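Local coordinates for protein histidine--tRNA ligase (Thermus thermophilus, PDB 1H4V) that joins L-histidine to tRNA(His) at the expense of ATP, releasing AMP and diphosphate, as a homodimeric class II aminoacyl-tRNA synthetase, at residues Ala84-Ala89 against Gln126-Ala131; Ala342-Leu347 against Ala357-Ala362. One frame throughout, in Å; residues are numbered along the deposited sequence.

Interaction 1 (Ala84-Ala89 against Gln126-Ala131)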
loop_
_atom_site.group_PDB
_atom_site.type_symbol
_atom_site.label_atom_id
_atom_site.label_comp_id
_atom_site.label_asym_id
_atom_site.label_seq_id
_atom_site.Cartn_x
_atom_site.Cartn_y
_atom_site.Cartn_z
ATOM N N ALA A 84 4.852 11.612 13.645
ATOM C CA ALA A 84 4.126 12.879 13.652
ATOM C C ALA A 84 2.778 12.770 12.935
ATOM O O ALA A 84 1.787 13.352 13.376
ATOM C CB ALA A 84 4.965 13.983 13.017
ATOM N N ALA A 85 2.745 12.030 11.832
ATOM C CA ALA A 85 1.510 11.848 11.066
ATOM C C ALA A 85 0.475 11.080 11.881
ATOM O O ALA A 85 -0.714 11.388 11.839
ATOM C CB ALA A 85 1.798 11.104 9.774
ATOM N N MET A 86 0.930 10.079 12.624
ATOM C CA MET A 86 0.026 9.276 13.445
ATOM C C MET A 86 -0.500 10.084 14.615
ATOM O O MET A 86 -1.687 10.007 14.927
ATOM C CB MET A 86 0.734 7.997 13.910
ATOM C CG MET A 86 1.034 7.097 12.718
ATOM S SD MET A 86 2.215 5.788 12.975
ATOM C CE MET A 86 1.122 4.524 13.685
ATOM N N VAL A 87 0.374 10.866 15.245
ATOM C CA VAL A 87 -0.038 11.725 16.360
ATOM C C VAL A 87 -1.043 12.750 15.830
ATOM O O VAL A 87 -2.038 13.054 16.487
ATOM C CB VAL A 87 1.154 12.497 16.969
ATOM C CG1 VAL A 87 0.641 13.549 17.953
ATOM C CG2 VAL A 87 2.100 11.539 17.670
ATOM N N ARG A 88 -0.781 13.266 14.629
ATOM C CA ARG A 88 -1.658 14.242 13.997
ATOM C C ARG A 88 -3.024 13.611 13.737
ATOM O O ARG A 88 -4.051 14.288 13.785
ATOM C CB ARG A 88 -1.027 14.739 12.689
ATOM C CG ARG A 88 -1.712 15.944 12.027
ATOM C CD ARG A 88 -2.953 15.525 11.245
ATOM N NE ARG A 88 -2.628 14.528 10.229
ATOM C CZ ARG A 88 -3.482 13.621 9.771
ATOM N NH1 ARG A 88 -4.722 13.583 10.233
ATOM N NH2 ARG A 88 -3.091 12.739 8.869
ATOM N N ALA A 89 -3.038 12.308 13.470
ATOM C CA ALA A 89 -4.293 11.603 13.224
ATOM C C ALA A 89 -5.040 11.349 14.539
ATOM O O ALA A 89 -6.264 11.463 14.594
ATOM C CB ALA A 89 -4.024 10.274 12.500
ATOM N N GLN A 126 8.467 1.770 5.600
ATOM C CA GLN A 126 8.696 1.369 6.966
ATOM C C GLN A 126 7.406 1.029 7.649
ATOM O O GLN A 126 6.323 1.425 7.200
ATOM C CB GLN A 126 9.465 2.438 7.760
ATOM C CG GLN A 126 8.889 3.822 7.819
ATOM C CD GLN A 126 9.669 4.713 8.799
ATOM O OE1 GLN A 126 10.903 4.752 8.777
ATOM N NE2 GLN A 126 8.945 5.427 9.659
ATOM N N VAL A 127 7.527 0.242 8.708
ATOM C CA VAL A 127 6.374 -0.143 9.495
ATOM C C VAL A 127 6.459 0.665 10.772
ATOM O O VAL A 127 7.521 0.745 11.381
ATOM C CB VAL A 127 6.406 -1.643 9.832
ATOM C CG1 VAL A 127 5.357 -1.956 10.899
ATOM C CG2 VAL A 127 6.155 -2.463 8.562
ATOM N N ASN A 128 5.356 1.286 11.164
ATOM C CA ASN A 128 5.342 2.078 12.387
ATOM C C ASN A 128 4.344 1.524 13.373
ATOM O O ASN A 128 3.276 1.056 12.987
ATOM C CB ASN A 128 4.969 3.542 12.113
ATOM C CG ASN A 128 6.131 4.360 11.584
ATOM O OD1 ASN A 128 6.440 4.331 10.394
ATOM N ND2 ASN A 128 6.782 5.094 12.471
ATOM N N TYR A 129 4.707 1.587 14.644
ATOM C CA TYR A 129 3.845 1.148 15.726
ATOM C C TYR A 129 3.868 2.278 16.753
ATOM O O TYR A 129 4.933 2.762 17.125
ATOM C CB TYR A 129 4.372 -0.117 16.391
ATOM C CG TYR A 129 3.655 -0.407 17.692
ATOM C CD1 TYR A 129 2.346 -0.896 17.699
ATOM C CD2 TYR A 129 4.269 -0.156 18.913
ATOM C CE1 TYR A 129 1.668 -1.129 18.892
ATOM C CE2 TYR A 129 3.603 -0.378 20.113
ATOM C CZ TYR A 129 2.303 -0.867 20.093
ATOM O OH TYR A 129 1.647 -1.091 21.279
ATOM N N GLU A 130 2.696 2.674 17.221
ATOM C CA GLU A 130 2.590 3.755 18.188
ATOM C C GLU A 130 1.517 3.469 19.255
ATOM O O GLU A 130 0.389 3.082 18.940
ATOM C CB GLU A 130 2.248 5.048 17.435
ATOM C CG GLU A 130 3.291 6.158 17.488
ATOM C CD GLU A 130 4.695 5.742 17.062
ATOM O OE1 GLU A 130 5.621 5.901 17.878
ATOM O OE2 GLU A 130 4.886 5.273 15.921
ATOM N N ALA A 131 1.891 3.650 20.516
ATOM C CA ALA A 131 0.990 3.470 21.655
ATOM C C ALA A 131 0.898 4.854 22.286
ATOM O O ALA A 131 1.836 5.310 22.929
ATOM C CB ALA A 131 1.586 2.482 22.646
#
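M86 lays the end of its side chain over N128 and E130, alternate residues on one side of the strand, and the contact rests on this one reach from helix to sheet. Its sulfur SD sits 3.7 Å from N128 CB, while the methyl CE lies 4.0 Å from E130 CB. The chain runs extended from CA to SD and then bends at chi3 (84°), which turns CE along the strand towards E130, past N128 O at 4.1 Å. The M86 chain runs roughly at right angles to that of E130. With 152 Å² buried in total and the nearest CA pair, M86 and E130, 7.7 Å apart, this is a light apolar touch. N128 OD1 and E130 OE1 find partners within the strand and beyond it. Q126 NE2 donates to N128 OD1 at 2.8 Å, with an N-H...O angle of 142°. The donor lies in the carbonyl plane of N128, on a lone pair, which helps fix how that amide is turned. E130 OE1 has a weak hydrogen bond to Y288 OH. OE2 of E130 finds no partner in this ligand-free model, and its 2.8 Å approach to Y129 O sets acceptor against acceptor, so its placement is doubtful. On the helix, R88 makes salt bridges to E45 and E92 of its own chain and to D11 of the second subunit. Strand 123-132 pairs antiparallel with strands 102-111 and 302-308, and M86 also touches L104. A helix packed on this mainly antiparallel sheet belongs to the class II synthetase catalytic fold, in which strands 102-111 and 123-132 form the motif 2 hairpin.

Interaction 2 (Ala342-Leu347 against Ala357-Ala362)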
loop_
_atom_site.group_PDB
_atom_site.type_symbol
_atom_site.label_atom_id
_atom_site.label_comp_id
_atom_site.label_asym_id
_atom_site.label_seq_id
_atom_site.Cartn_x
_atom_site.Cartn_y
_atom_site.Cartn_z
ATOM N N ALA A 342 -9.577 -18.071 -29.540
ATOM C CA ALA A 342 -10.730 -17.424 -28.927
ATOM C C ALA A 342 -11.434 -18.378 -27.967
ATOM O O ALA A 342 -11.854 -17.983 -26.879
ATOM C CB ALA A 342 -11.700 -16.970 -29.997
ATOM N N GLU A 343 -11.568 -19.634 -28.376
ATOM C CA GLU A 343 -12.224 -20.630 -27.545
ATOM C C GLU A 343 -11.427 -20.867 -26.259
ATOM O O GLU A 343 -12.002 -21.159 -25.215
ATOM C CB GLU A 343 -12.379 -21.947 -28.313
ATOM C CG GLU A 343 -13.113 -21.827 -29.633
ATOM C CD GLU A 343 -14.542 -21.321 -29.491
ATOM O OE1 GLU A 343 -15.229 -21.713 -28.518
ATOM O OE2 GLU A 343 -14.982 -20.542 -30.371
ATOM N N ALA A 344 -10.105 -20.744 -26.333
ATOM C CA ALA A 344 -9.273 -20.940 -25.148
ATOM C C ALA A 344 -9.559 -19.816 -24.154
ATOM O O ALA A 344 -9.585 -20.023 -22.932
ATOM C CB ALA A 344 -7.803 -20.937 -25.529
ATOM N N PHE A 345 -9.778 -18.624 -24.697
ATOM C CA PHE A 345 -10.078 -17.449 -23.903
ATOM C C PHE A 345 -11.441 -17.619 -23.246
ATOM O O PHE A 345 -11.591 -17.357 -22.059
ATOM C CB PHE A 345 -10.045 -16.209 -24.809
ATOM C CG PHE A 345 -10.702 -14.989 -24.219
ATOM C CD1 PHE A 345 -10.322 -14.498 -22.968
ATOM C CD2 PHE A 345 -11.660 -14.289 -24.946
ATOM C CE1 PHE A 345 -10.880 -13.326 -22.456
ATOM C CE2 PHE A 345 -12.227 -13.108 -24.438
ATOM C CZ PHE A 345 -11.835 -12.628 -23.195
ATOM N N TYR A 346 -12.426 -18.084 -24.007
ATOM C CA TYR A 346 -13.782 -18.271 -23.471
ATOM C C TYR A 346 -13.794 -19.294 -22.354
ATOM O O TYR A 346 -14.491 -19.120 -21.359
ATOM C CB TYR A 346 -14.743 -18.730 -24.563
ATOM C CG TYR A 346 -14.828 -17.781 -25.731
ATOM C CD1 TYR A 346 -15.144 -18.244 -27.003
ATOM C CD2 TYR A 346 -14.589 -16.418 -25.567
ATOM C CE1 TYR A 346 -15.216 -17.376 -28.083
ATOM C CE2 TYR A 346 -14.662 -15.542 -26.639
ATOM C CZ TYR A 346 -14.976 -16.028 -27.897
ATOM O OH TYR A 346 -15.053 -15.166 -28.972
ATOM N N LEU A 347 -13.024 -20.365 -22.525
ATOM C CA LEU A 347 -12.949 -21.414 -21.518
ATOM C C LEU A 347 -12.243 -20.904 -20.261
ATOM O O LEU A 347 -12.726 -21.109 -19.154
ATOM C CB LEU A 347 -12.213 -22.643 -22.076
ATOM C CG LEU A 347 -11.944 -23.765 -21.066
ATOM C CD1 LEU A 347 -13.247 -24.204 -20.423
ATOM C CD2 LEU A 347 -11.266 -24.941 -21.775
ATOM N N ALA A 357 -6.609 -19.632 -14.634
ATOM C CA ALA A 357 -6.497 -20.251 -15.952
ATOM C C ALA A 357 -5.942 -19.287 -16.984
ATOM O O ALA A 357 -6.481 -18.200 -17.186
ATOM C CB ALA A 357 -7.862 -20.769 -16.397
ATOM N N GLU A 358 -4.860 -19.695 -17.637
ATOM C CA GLU A 358 -4.230 -18.868 -18.649
ATOM C C GLU A 358 -4.224 -19.569 -19.995
ATOM O O GLU A 358 -4.517 -20.758 -20.090
ATOM C CB GLU A 358 -2.810 -18.507 -18.209
ATOM C CG GLU A 358 -2.794 -17.610 -16.974
ATOM C CD GLU A 358 -1.395 -17.345 -16.438
ATOM O OE1 GLU A 358 -0.544 -16.857 -17.213
ATOM O OE2 GLU A 358 -1.155 -17.619 -15.240
ATOM N N TYR A 359 -3.886 -18.834 -21.042
ATOM C CA TYR A 359 -3.891 -19.405 -22.375
ATOM C C TYR A 359 -2.897 -18.700 -23.285
ATOM O O TYR A 359 -2.568 -17.538 -23.072
ATOM C CB TYR A 359 -5.299 -19.277 -22.957
ATOM C CG TYR A 359 -5.769 -17.840 -23.021
ATOM C CD1 TYR A 359 -5.376 -17.002 -24.068
ATOM C CD2 TYR A 359 -6.536 -17.291 -21.993
ATOM C CE1 TYR A 359 -5.726 -15.657 -24.082
ATOM C CE2 TYR A 359 -6.892 -15.946 -22.001
ATOM C CZ TYR A 359 -6.479 -15.136 -23.046
ATOM O OH TYR A 359 -6.781 -13.795 -23.033
ATOM N N ALA A 360 -2.422 -19.409 -24.304
ATOM C CA ALA A 360 -1.482 -18.837 -25.258
ATOM C C ALA A 360 -2.313 -18.090 -26.293
ATOM O O ALA A 360 -3.432 -18.503 -26.605
ATOM C CB ALA A 360 -0.671 -19.949 -25.929
ATOM N N LEU A 361 -1.776 -16.993 -26.818
ATOM C CA LEU A 361 -2.496 -16.204 -27.814
ATOM C C LEU A 361 -2.328 -16.663 -29.252
ATOM O O LEU A 361 -3.038 -16.189 -30.133
ATOM C CB LEU A 361 -2.101 -14.734 -27.731
ATOM C CG LEU A 361 -3.021 -13.823 -26.925
ATOM C CD1 LEU A 361 -2.514 -12.379 -27.044
ATOM C CD2 LEU A 361 -4.449 -13.942 -27.445
ATOM N N ALA A 362 -1.392 -17.568 -29.502
ATOM C CA ALA A 362 -1.175 -18.059 -30.860
ATOM C C ALA A 362 -1.143 -19.576 -30.867
ATOM O O ALA A 362 -0.848 -20.199 -29.852
ATOM C CB ALA A 362 0.138 -17.512 -31.416
#
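Two first torsions bring the rings together: Y359 places CG between its backbone N and carbonyl carbon (chi1 59°), and F345 swings CG opposite its own N (chi1 164°). With these torsions the side chains lie alongside each other, pointing the same way. The tyrosine ring takes F345 CA over one face, a CH-pi contact 4.2 Å from CA to the ring centroid. The ring planes stand at 59° with centroids 5.8 Å apart, an oblique aromatic pair. Its closest approaches are F345 CD1 to Y359 OH at 3.6 Å and F345 CD1 to Y359 CE2 at 3.8 Å. Nearer the backbone, A344 CB meets Y359 CB at 4.0 Å; the small alanine lets the helix approach the strand, with the CA atoms of A344 and Y359 6.2 Å apart. L361 CD2 lies at the in-plane edge of the tyrosine ring. The hydroxyl of Y359 makes weak hydrogen bonds to E142 and R103 of the second subunit. Replacing Y359 by an alanine would remove ring and hydroxyl, and is likely to open a gap beside F345 and leave E142 and R103 of the other chain without that partner. Further packing places Y359 on L333 and A348. The contact thus closes the beta-alpha-beta unit of strand 331-335, helix 338-351 and strand 357-359, tying the helix to an outermost strand that runs parallel to 331-335.

Overall arrangement
Interaction 1 comes first along the chain, within the catalytic region, and interaction 2 follows in the anticodon-binding domain; neither is nested in the other. Their centres are 47 Å apart and their nearest atoms about 29 Å, so they do not touch, and they share no sheet. Helix 83-92 packs on the eight-stranded mixed sheet, whereas helix 338-351 packs on the five-stranded one. What they have in common is the dimer: both reach the second subunit, the former through R88 and the latter through Y359 and its neighbours. The two local helix-on-sheet packings therefore belong to separate domains, each of which also meets the partner chain.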